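SidF, inhibitor of growth family, member 3 (Legionella pneumophila subsp. pneumophila, PDB 4FYE) acts as a phosphoinositide phosphatase, probably removing a phosphate group from phosphatidylinositol phosphates at membranes. Local coordinates at residues S56-D59 against R63-T66; D70-A75 against E118-D123; Y78-V83 against T111-I116; A125-F130 against K139-Q144; H707-A710 against V714-G717. The protein carries 1 engineered substitution. All blocks are in the same frame, centred on the assembly; numbering follows the deposited sequence.

Contact 1 (S56-D59 against R63-T66)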
# COMPACT_ATOMS: atom_id res chain seq x y z
N SER A 56 10.46 -12.61 15.56
CA SER A 56 9.51 -13.01 16.62
C SER A 56 10.24 -13.82 17.70
O SER A 56 11.05 -14.69 17.37
CB SER A 56 8.35 -13.84 16.08
OG SER A 56 7.54 -13.04 15.23
N GLN A 57 9.97 -13.48 18.95
CA GLN A 57 10.27 -14.28 20.14
C GLN A 57 8.92 -14.61 20.84
O GLN A 57 7.91 -13.93 20.64
CB GLN A 57 11.19 -13.49 21.11
CG GLN A 57 12.59 -13.07 20.61
CD GLN A 57 13.44 -14.24 20.10
OE1 GLN A 57 14.18 -14.10 19.12
NE2 GLN A 57 13.35 -15.39 20.75
N TYR A 58 8.90 -15.67 21.66
CA TYR A 58 7.67 -16.16 22.25
C TYR A 58 7.90 -16.50 23.68
O TYR A 58 9.01 -16.77 24.04
CB TYR A 58 7.23 -17.44 21.55
CG TYR A 58 7.04 -17.24 20.08
CD1 TYR A 58 8.07 -17.56 19.17
CD2 TYR A 58 5.82 -16.72 19.58
CE1 TYR A 58 7.89 -17.36 17.81
CE2 TYR A 58 5.64 -16.54 18.25
CZ TYR A 58 6.66 -16.82 17.38
OH TYR A 58 6.46 -16.59 16.10
N ASP A 59 6.84 -16.52 24.48
CA ASP A 59 6.91 -17.03 25.85
C ASP A 59 6.72 -18.57 25.88
O ASP A 59 6.52 -19.21 24.84
CB ASP A 59 5.85 -16.34 26.72
CG ASP A 59 4.41 -16.68 26.30
OD1 ASP A 59 4.17 -17.69 25.57
OD2 ASP A 59 3.50 -15.91 26.68
N ARG A 63 2.97 -17.85 23.05
CA ARG A 63 2.38 -16.53 22.76
C ARG A 63 3.57 -15.55 22.53
O ARG A 63 4.64 -15.70 23.12
CB ARG A 63 1.37 -16.11 23.88
CG ARG A 63 0.90 -14.62 23.86
CD ARG A 63 -0.14 -14.27 24.96
NE ARG A 63 -1.11 -15.37 25.06
CZ ARG A 63 -2.41 -15.26 24.91
NH1 ARG A 63 -3.00 -14.08 24.72
NH2 ARG A 63 -3.14 -16.34 24.98
N PRO A 64 3.44 -14.64 21.57
CA PRO A 64 4.52 -13.69 21.21
C PRO A 64 4.86 -12.65 22.27
O PRO A 64 3.98 -12.03 22.83
CB PRO A 64 3.92 -12.87 20.03
CG PRO A 64 2.78 -13.68 19.49
CD PRO A 64 2.36 -14.69 20.56
N VAL A 65 6.14 -12.33 22.38
CA VAL A 65 6.56 -11.36 23.35
C VAL A 65 7.11 -10.17 22.59
O VAL A 65 7.29 -9.08 23.14
CB VAL A 65 7.57 -12.08 24.26
CG1 VAL A 65 8.78 -11.22 24.62
CG2 VAL A 65 6.83 -12.74 25.45
N THR A 66 7.36 -10.36 21.30
CA THR A 66 7.72 -9.26 20.45
C THR A 66 6.45 -8.67 19.86
O THR A 66 5.37 -9.33 19.84
CB THR A 66 8.63 -9.74 19.31
OG1 THR A 66 8.04 -10.88 18.67
CG2 THR A 66 10.02 -10.20 19.85

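Contact 2 (D70-A75 against E118-D123)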
# COMPACT_ATOMS: atom_id res chain seq x y z
N ASP A 70 4.43 -1.36 24.62
CA ASP A 70 4.95 -1.08 25.93
C ASP A 70 4.94 0.44 26.14
O ASP A 70 5.66 1.14 25.41
CB ASP A 70 6.38 -1.63 25.99
CG ASP A 70 7.06 -1.34 27.35
OD1 ASP A 70 6.76 -0.29 27.98
OD2 ASP A 70 7.89 -2.16 27.80
N VAL A 71 4.17 0.97 27.09
CA VAL A 71 4.02 2.46 27.13
C VAL A 71 5.27 3.26 27.52
O VAL A 71 5.52 4.35 27.02
CB VAL A 71 2.80 3.00 27.89
CG1 VAL A 71 1.53 2.54 27.23
CG2 VAL A 71 2.80 2.57 29.33
N ILE A 72 6.09 2.68 28.37
CA ILE A 72 7.43 3.27 28.55
C ILE A 72 8.25 3.48 27.27
O ILE A 72 8.74 4.58 27.03
CB ILE A 72 8.25 2.50 29.58
CG1 ILE A 72 7.44 2.53 30.88
CG2 ILE A 72 9.60 3.22 29.82
CD1 ILE A 72 8.09 1.66 31.96
N GLN A 73 8.36 2.43 26.46
CA GLN A 73 9.07 2.51 25.21
C GLN A 73 8.45 3.53 24.28
O GLN A 73 9.18 4.30 23.69
CB GLN A 73 9.21 1.16 24.51
CG GLN A 73 9.92 0.12 25.35
CD GLN A 73 11.33 0.54 25.64
OE1 GLN A 73 12.09 0.86 24.70
NE2 GLN A 73 11.70 0.58 26.93
N GLU A 74 7.13 3.57 24.18
CA GLU A 74 6.48 4.49 23.25
C GLU A 74 6.66 5.92 23.75
O GLU A 74 6.84 6.83 22.97
CB GLU A 74 4.97 4.18 23.13
CG GLU A 74 4.67 2.77 22.59
CD GLU A 74 5.12 2.56 21.13
OE1 GLU A 74 5.37 3.53 20.38
OE2 GLU A 74 5.24 1.40 20.73
N ALA A 75 6.56 6.10 25.05
CA ALA A 75 6.89 7.37 25.67
C ALA A 75 8.31 7.82 25.33
O ALA A 75 8.49 8.98 24.96
CB ALA A 75 6.71 7.29 27.15
N GLU A 118 9.82 6.35 37.18
CA GLU A 118 9.52 6.22 38.60
C GLU A 118 8.03 6.02 38.87
O GLU A 118 7.69 5.59 39.96
CB GLU A 118 10.01 7.41 39.41
CG GLU A 118 11.52 7.65 39.37
CD GLU A 118 11.94 9.10 39.74
OE1 GLU A 118 11.06 9.94 40.13
OE2 GLU A 118 13.16 9.42 39.63
N THR A 119 7.14 6.27 37.91
CA THR A 119 5.67 6.22 38.18
C THR A 119 4.93 5.08 37.49
O THR A 119 3.81 4.70 37.91
CB THR A 119 4.94 7.51 37.77
OG1 THR A 119 5.46 8.59 38.54
CG2 THR A 119 3.42 7.43 38.06
N ILE A 120 5.52 4.57 36.42
CA ILE A 120 4.91 3.47 35.69
C ILE A 120 5.67 2.19 36.03
O ILE A 120 6.85 2.06 35.64
CB ILE A 120 4.89 3.71 34.17
CG1 ILE A 120 4.38 5.13 33.81
CG2 ILE A 120 4.03 2.66 33.49
CD1 ILE A 120 3.08 5.54 34.49
N PRO A 121 5.02 1.27 36.78
CA PRO A 121 5.70 -0.04 37.01
C PRO A 121 5.80 -0.82 35.73
O PRO A 121 4.85 -0.82 34.96
CB PRO A 121 4.82 -0.76 38.05
CG PRO A 121 3.50 0.00 38.05
CD PRO A 121 3.82 1.43 37.63
N SER A 122 6.95 -1.43 35.52
CA SER A 122 7.33 -2.14 34.32
C SER A 122 6.33 -3.17 33.85
O SER A 122 6.07 -3.28 32.66
CB SER A 122 8.66 -2.81 34.56
OG SER A 122 9.66 -1.92 34.13
N ASP A 123 5.75 -3.87 34.80
CA ASP A 123 4.89 -4.98 34.47
C ASP A 123 3.45 -4.55 34.26
O ASP A 123 2.68 -5.33 33.72
CB ASP A 123 5.00 -6.09 35.52
CG ASP A 123 6.14 -7.07 35.20
OD1 ASP A 123 6.41 -7.33 33.99
OD2 ASP A 123 6.78 -7.57 36.15

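Contact 3 (Y78-V83 against T111-I116)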
# COMPACT_ATOMS: atom_id res chain seq x y z
N TYR A 78 8.31 8.79 21.54
CA TYR A 78 7.70 10.09 21.50
C TYR A 78 8.58 11.14 22.01
O TYR A 78 8.70 12.11 21.33
CB TYR A 78 6.41 10.13 22.31
CG TYR A 78 5.71 11.43 22.09
CD1 TYR A 78 4.86 11.60 21.03
CD2 TYR A 78 5.93 12.51 22.93
CE1 TYR A 78 4.20 12.79 20.84
CE2 TYR A 78 5.26 13.68 22.75
CZ TYR A 78 4.41 13.80 21.69
OH TYR A 78 3.74 14.97 21.49
N ILE A 79 9.21 10.99 23.19
CA ILE A 79 10.06 12.06 23.69
C ILE A 79 11.19 12.38 22.67
O ILE A 79 11.36 13.52 22.25
CB ILE A 79 10.72 11.74 25.04
CG1 ILE A 79 9.74 11.30 26.15
CG2 ILE A 79 11.61 12.85 25.49
CD1 ILE A 79 8.77 12.30 26.66
N ASP A 80 11.93 11.37 22.24
CA ASP A 80 13.16 11.53 21.50
C ASP A 80 12.87 12.07 20.13
O ASP A 80 13.62 12.91 19.62
CB ASP A 80 13.90 10.18 21.33
CG ASP A 80 14.49 9.65 22.64
OD1 ASP A 80 14.64 10.41 23.63
OD2 ASP A 80 14.81 8.43 22.69
N ASN A 81 11.79 11.56 19.53
CA ASN A 81 11.47 11.91 18.15
C ASN A 81 10.95 13.36 18.09
O ASN A 81 11.30 14.08 17.20
CB ASN A 81 10.54 10.90 17.48
CG ASN A 81 11.21 9.52 17.20
OD1 ASN A 81 12.40 9.43 16.97
ND2 ASN A 81 10.44 8.46 17.21
N LEU A 82 10.20 13.80 19.08
CA LEU A 82 9.78 15.18 19.14
C LEU A 82 11.02 16.06 19.47
O LEU A 82 11.21 17.17 18.88
CB LEU A 82 8.69 15.34 20.22
CG LEU A 82 7.80 16.59 20.34
CD1 LEU A 82 7.46 16.96 21.80
CD2 LEU A 82 8.42 17.78 19.66
N VAL A 83 11.89 15.58 20.37
CA VAL A 83 13.10 16.36 20.72
C VAL A 83 13.91 16.61 19.50
O VAL A 83 14.44 17.70 19.36
CB VAL A 83 14.03 15.67 21.71
CG1 VAL A 83 15.47 16.20 21.59
CG2 VAL A 83 13.51 15.91 23.11
N THR A 111 14.20 14.75 32.32
CA THR A 111 13.34 14.65 33.45
C THR A 111 11.98 13.98 33.20
O THR A 111 11.41 13.40 34.13
CB THR A 111 13.24 15.94 34.31
OG1 THR A 111 11.90 16.42 34.34
CG2 THR A 111 14.28 17.01 33.98
N PHE A 112 11.42 14.09 32.00
CA PHE A 112 10.15 13.40 31.75
C PHE A 112 10.40 11.90 31.70
O PHE A 112 9.65 11.17 32.36
CB PHE A 112 9.33 13.93 30.52
CG PHE A 112 8.40 15.10 30.88
CD1 PHE A 112 7.07 14.88 31.30
CD2 PHE A 112 8.89 16.42 30.86
CE1 PHE A 112 6.24 15.94 31.68
CE2 PHE A 112 8.05 17.48 31.21
CZ PHE A 112 6.73 17.24 31.61
N LYS A 113 11.46 11.45 31.03
CA LYS A 113 11.84 10.03 31.08
C LYS A 113 11.92 9.47 32.54
O LYS A 113 11.22 8.51 32.95
CB LYS A 113 13.16 9.76 30.33
CG LYS A 113 13.07 9.97 28.81
CD LYS A 113 14.44 9.86 28.15
CE LYS A 113 14.23 9.68 26.67
NZ LYS A 113 15.42 9.24 25.91
N LYS A 114 12.75 10.11 33.33
CA LYS A 114 12.95 9.68 34.69
C LYS A 114 11.62 9.60 35.43
O LYS A 114 11.32 8.56 36.03
CB LYS A 114 13.94 10.60 35.40
CG LYS A 114 14.16 10.28 36.88
CD LYS A 114 15.52 9.63 37.16
CE LYS A 114 16.66 10.64 37.09
NZ LYS A 114 17.26 10.96 38.40
N SER A 115 10.82 10.66 35.39
CA SER A 115 9.53 10.67 36.07
C SER A 115 8.62 9.48 35.64
O SER A 115 7.84 8.90 36.42
CB SER A 115 8.81 11.97 35.77
OG SER A 115 7.46 11.86 36.14
N ILE A 116 8.70 9.14 34.37
CA ILE A 116 7.83 8.13 33.85
C ILE A 116 8.31 6.77 34.33
O ILE A 116 7.49 5.93 34.69
CB ILE A 116 7.78 8.20 32.33
CG1 ILE A 116 6.71 9.20 31.95
CG2 ILE A 116 7.51 6.84 31.74
CD1 ILE A 116 6.89 9.71 30.52

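Contact 4 (A125-F130 against K139-Q144)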
# COMPACT_ATOMS: atom_id res chain seq x y z
N ALA A 125 3.18 -1.92 32.39
CA ALA A 125 3.41 -1.07 31.22
C ALA A 125 3.12 -1.79 29.93
O ALA A 125 3.06 -1.17 28.90
CB ALA A 125 4.85 -0.58 31.22
N LYS A 126 2.98 -3.09 29.96
CA LYS A 126 2.95 -3.84 28.69
C LYS A 126 1.55 -4.30 28.40
O LYS A 126 0.82 -4.69 29.30
CB LYS A 126 3.92 -5.04 28.66
CG LYS A 126 5.38 -4.68 29.00
CD LYS A 126 6.31 -5.87 28.71
CE LYS A 126 7.19 -6.18 29.91
NZ LYS A 126 7.77 -7.57 29.94
N ALA A 127 1.16 -4.26 27.13
CA ALA A 127 -0.16 -4.74 26.76
C ALA A 127 0.01 -6.16 26.27
O ALA A 127 1.10 -6.56 25.94
CB ALA A 127 -0.76 -3.88 25.66
N ASP A 128 -1.09 -6.91 26.24
CA ASP A 128 -1.16 -8.14 25.50
C ASP A 128 -2.25 -7.97 24.44
O ASP A 128 -3.45 -7.78 24.77
CB ASP A 128 -1.46 -9.31 26.41
CG ASP A 128 -1.64 -10.65 25.60
OD1 ASP A 128 -1.24 -10.74 24.39
OD2 ASP A 128 -2.18 -11.62 26.20
N LEU A 129 -1.83 -7.99 23.19
CA LEU A 129 -2.68 -7.78 22.02
C LEU A 129 -3.58 -8.97 21.74
O LEU A 129 -4.56 -8.82 21.00
CB LEU A 129 -1.85 -7.63 20.76
CG LEU A 129 -1.16 -6.28 20.47
CD1 LEU A 129 -0.62 -6.30 19.06
CD2 LEU A 129 -2.04 -5.06 20.66
N PHE A 130 -3.31 -10.13 22.36
CA PHE A 130 -3.98 -11.32 21.84
C PHE A 130 -4.87 -11.88 22.88
O PHE A 130 -5.17 -13.01 22.90
CB PHE A 130 -2.98 -12.35 21.42
CG PHE A 130 -2.02 -11.80 20.42
CD1 PHE A 130 -2.52 -11.27 19.19
CD2 PHE A 130 -0.65 -11.73 20.69
CE1 PHE A 130 -1.66 -10.71 18.27
CE2 PHE A 130 0.21 -11.16 19.77
CZ PHE A 130 -0.30 -10.66 18.54
N LYS A 139 -6.30 -3.62 31.45
CA LYS A 139 -6.94 -2.50 32.11
C LYS A 139 -5.89 -1.69 32.84
O LYS A 139 -5.95 -0.43 32.86
CB LYS A 139 -7.94 -3.01 33.16
CG LYS A 139 -9.34 -3.21 32.58
CD LYS A 139 -10.40 -3.07 33.67
CE LYS A 139 -11.05 -4.39 34.01
NZ LYS A 139 -11.45 -4.42 35.45
N ASP A 140 -4.94 -2.40 33.42
CA ASP A 140 -3.77 -1.75 34.00
C ASP A 140 -2.90 -1.04 32.96
O ASP A 140 -2.50 0.14 33.16
CB ASP A 140 -2.96 -2.77 34.78
CG ASP A 140 -3.64 -3.14 36.08
OD1 ASP A 140 -4.52 -2.36 36.52
OD2 ASP A 140 -3.30 -4.21 36.65
N PHE A 141 -2.62 -1.74 31.86
CA PHE A 141 -1.95 -1.12 30.75
C PHE A 141 -2.67 0.15 30.36
O PHE A 141 -1.99 1.19 30.27
CB PHE A 141 -1.85 -2.05 29.56
CG PHE A 141 -1.44 -1.38 28.29
CD1 PHE A 141 -0.11 -1.24 27.97
CD2 PHE A 141 -2.37 -0.96 27.38
CE1 PHE A 141 0.29 -0.67 26.75
CE2 PHE A 141 -2.00 -0.38 26.16
CZ PHE A 141 -0.67 -0.23 25.85
N LEU A 142 -4.01 0.08 30.15
CA LEU A 142 -4.79 1.32 29.82
C LEU A 142 -4.62 2.41 30.85
O LEU A 142 -4.47 3.59 30.47
CB LEU A 142 -6.28 1.09 29.57
CG LEU A 142 -6.38 0.36 28.25
CD1 LEU A 142 -7.67 -0.45 28.08
CD2 LEU A 142 -6.23 1.33 27.14
N GLU A 143 -4.57 2.03 32.15
CA GLU A 143 -4.45 3.08 33.14
C GLU A 143 -3.10 3.71 33.06
O GLU A 143 -2.99 4.87 33.34
CB GLU A 143 -4.61 2.60 34.57
CG GLU A 143 -6.05 2.37 34.95
CD GLU A 143 -6.23 1.81 36.36
OE1 GLU A 143 -5.49 2.26 37.28
OE2 GLU A 143 -7.11 0.92 36.52
N GLN A 144 -2.08 2.93 32.73
CA GLN A 144 -0.76 3.48 32.74
C GLN A 144 -0.67 4.41 31.55
O GLN A 144 -0.23 5.56 31.63
CB GLN A 144 0.28 2.36 32.67
CG GLN A 144 0.28 1.41 33.85
CD GLN A 144 0.22 2.08 35.20
OE1 GLN A 144 1.05 2.97 35.55
NE2 GLN A 144 -0.77 1.69 35.97

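Contact 5 (H707-A710 against V714-G717)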
# COMPACT_ATOMS: atom_id res chain seq x y z
N HIS A 707 6.16 0.27 10.79
CA HIS A 707 5.79 1.20 9.74
C HIS A 707 5.21 2.43 10.38
O HIS A 707 5.66 3.51 10.05
CB HIS A 707 4.87 0.52 8.72
CG HIS A 707 3.99 1.46 7.94
ND1 HIS A 707 4.30 1.88 6.70
CD2 HIS A 707 2.77 2.07 8.27
CE1 HIS A 707 3.36 2.73 6.25
NE2 HIS A 707 2.42 2.86 7.21
N HIS A 708 4.27 2.30 11.33
CA HIS A 708 3.68 3.46 12.02
C HIS A 708 4.71 4.32 12.76
O HIS A 708 4.61 5.56 12.81
CB HIS A 708 2.56 3.00 12.98
CG HIS A 708 1.58 4.11 13.38
ND1 HIS A 708 1.85 5.04 14.37
CD2 HIS A 708 0.30 4.39 12.93
CE1 HIS A 708 0.80 5.87 14.51
NE2 HIS A 708 -0.16 5.46 13.65
N THR A 709 5.70 3.67 13.35
CA THR A 709 6.74 4.39 14.07
C THR A 709 7.57 5.25 13.11
O THR A 709 7.74 6.45 13.34
CB THR A 709 7.61 3.42 14.89
OG1 THR A 709 6.72 2.71 15.77
CG2 THR A 709 8.64 4.18 15.74
N ALA A 710 8.06 4.64 12.06
CA ALA A 710 8.73 5.36 10.94
C ALA A 710 7.89 6.50 10.35
O ALA A 710 8.42 7.52 9.95
CB ALA A 710 9.09 4.38 9.83
N VAL A 714 5.75 7.06 16.71
CA VAL A 714 5.15 6.23 17.78
C VAL A 714 4.47 4.99 17.15
O VAL A 714 4.16 4.95 15.94
CB VAL A 714 4.22 7.22 18.48
CG1 VAL A 714 2.73 7.06 18.20
CG2 VAL A 714 4.70 7.65 19.83
N SER A 715 4.24 3.93 17.89
CA SER A 715 3.56 2.79 17.21
C SER A 715 2.07 3.07 16.93
O SER A 715 1.49 4.09 17.35
CB SER A 715 3.72 1.48 17.95
OG SER A 715 5.10 1.16 18.12
N GLY A 716 1.47 2.15 16.19
CA GLY A 716 0.07 2.28 15.94
C GLY A 716 -0.36 1.40 14.77
O GLY A 716 0.20 0.34 14.52
N GLY A 717 -1.18 2.06 13.96
CA GLY A 717 -2.34 1.54 13.39
C GLY A 717 -3.42 1.90 14.39
O GLY A 717 -3.41 1.39 15.50

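Contact 1 (S56-D59 against R63-T66)
S56 to D59 and R63 to T66 run in roughly opposed directions, 132° apart, and their backbones meet in a single beta bridge where Y58 and P64 bring their CA atoms to 4.1 Å. Two backbone bonds flank that point: V65 N gives to Q57 O at 3.0 Å, and D59 N to R63 O at 2.7 Å. The return bond from R63 N goes instead to a side chain. With its carboxylate tucked between its own N and carbonyl carbon (chi1 66°), D59 presents OD1 to R63 N at 2.8 Å, the donor arriving 40° above the carboxylate plane. At the other end T66 OG1 accepts from Q57 N at 3.3 Å, while T66 CG2 lies against Q57 CB at 3.7 Å, the two side chains meeting at a slant. The Y58 ring has CD2 4.1 Å from P64 CD, and its hydroxyl bonds to E699, which also binds S56 OG. The R63 guanidinium, through NH1, forms a salt bridge with D128. All this makes a tight chain reversal closed by an isolated beta bridge and by an aspartate side chain, directly after strand 50-55 of the six-strand mixed sheet.

Contact 2 (D70-A75 against E118-D123)
I72 and I120 carry this contact, and it is apolar. I72 CG1 stands 4.3 Å from I120 CG2, and V71 CG2 touches the same methyl, also at 4.3 Å, so one gamma branch of I120 bears on two successive residues of the first helical turn. I72 holds CG1 beside its backbone N (chi1 -58°) with CD1 extended beyond it, and this carries CD1 to 3.9 Å from the backbone O of I120. I120 also packs on Q144 and V148 of helix 136-163. The polar bonds serve the helix start. D70 is the N-cap of the helix that begins at V71: its OD1 takes a weak capping bond from Q73 N at 3.5 Å, with an N-H...O angle of 164°, and its backbone O accepts from E74 N at 3.1 Å. From outside the two segments, Y34 OH bonds to D70 N. The first turn of helix 71-92 thus lies beside the chain leaving helix 98-119, I120 being the first residue past its end with non-helical backbone angles. Helix 136-163 borders both, since V71 also touches F141 and L145, and the loop at A125 bonds through its backbone to V71.

Contact 3 (Y78-V83 against T111-I116)
This is a loose side-chain contact between two antiparallel helices, in which I79 and D80 of helix 71-92 reach F112 and K113 of helix 98-119. The axes of the two short segments run 173° apart in direction and come no nearer than 11.2 Å, so the contact is made by side chains; the closest pair of CA atoms, those of I79 and K113, is 7.9 Å apart. I79 has its CB directed toward the other helix and places CD1 4.2 Å from F112 CB, while its other branch, CG2, lies 4.3 Å from K113 CE. The two helices are consecutive in the chain and form a helical hairpin, with helix 136-163 packed against them as a third member: I79 also touches L152 and F155, and the F112 ring meets that of F155, their planes about 55° apart. Beside this apolar pair a salt bridge links the helices. Extended beyond CG (chi2 173°), K113 delivers NZ to D80 OD1 at 2.7 Å, crossing the aspartate side chain at about a right angle and using the syn lone pair of OD1. OD2 is more distant from NZ, at 3.4 Å, so the grip is mainly single-pointed. Nearer the start of helix 71-92, I116 packs on A75; nearer the connection between the helices, V83 touches I105 and A109.

Contact 4 (A125-F130 against K139-Q144)
A127 sets its methyl almost exactly over the centre of the F141 ring: CB is 3.4 Å from the ring centroid and only 5° off the normal, a close CH-pi contact. All six ring carbons lie at similar range from that methyl, 3.5 Å for F141 CE1, so CB bears on the ring as a whole and not on one edge. The backbone of A125 to A127 passes beside the ring. A125 O lies at the edge near the ring plane, 3.3 Å from F141 CD1, and A127 N comes to 3.4 Å from the same carbon. F141 reaches this place by swinging CG to the side opposite its backbone N (chi1 167°), which sends the ring out from helix 136-163 to the A125-A127 backbone. The ring also touches V71 of helix 71-92, and A127 is tied to P69 by backbone hydrogen bonding, so the loop is held from that side too. Further along, the chain is shaped by D128, whose OD1 accepts from F130 N at 3.0 Å with an N-H...O angle of 163°, the donor standing well above the carboxylate plane. L129 N bonds to the side-chain oxygen of Q68. The loop joining helix 98-119 to helix 136-163 is therefore folded back on the helix it leads into, F141 packing against A125-A127 and an Asx turn at D128-F130 shaping the stretch that follows.

Contact 5 (H707-A710 against V714-G717)
H708, near the C-terminal end of helix 701-712, bonds to the chain that turns back just after that end, a helix-terminating reversal in which the touching residues are all buried. Its ND1 gives a straight hydrogen bond to V714 O, 2.8 Å with an N-H...O angle of 173°. The acceptor lies almost in the imidazole plane, at the ring edge, whereas ND1 stands well above the plane of the V714 carbonyl. One ring face is occupied by G716, whose CA sits 3.5 Å from the ring centroid and 13° off the normal, a CH-pi contact; together these would hold the ring in place and limit its rotation. V714 CG1 adds an apolar touch, 4.3 Å from H708 CE1. The imidazole gets there because H708 CG is set opposite the backbone N (chi1 -160°), which throws the ring across to the V714-G717 segment. G716 and G717 run past it with positive phi, backbone angles seldom found outside glycine, which lets G716 CA come against the ring face. Outside this first shell, A737 of helix 733-741 and N650 also touch the histidine. T709 packs beside the same turn: T709 OG1 bonds to A705 O one turn earlier in the helix and lies 3.2 Å from S715 OG, which is itself hydrogen-bonded to E74 OE2 and to R38. V714 O meets a second partner besides H708 ND1, the CA-H of T709, with that CA 3.2 Å away.

From the N terminus, contact 1 closes a tight loop straight after strand 50-55, and the chain then runs into helix 71-92. Contact 2 closes a much longer loop, bringing the start of that helix beside the end of helix 98-119; contact 3 nests inside it, clasping the same two helices nearer their connection, and A75 packing on I116 joins the two. Contact 4 follows in series, folding the next loop onto helix 136-163. It touches contact 2 through V71 and I120, and contact 1 through P64 and F130. Far down the chain, contact 5 closes another short loop, after helix 701-712, and returns to helix 71-92, where V714 packs against Y78 of contact 3 and S715 reaches E74 of contact 2.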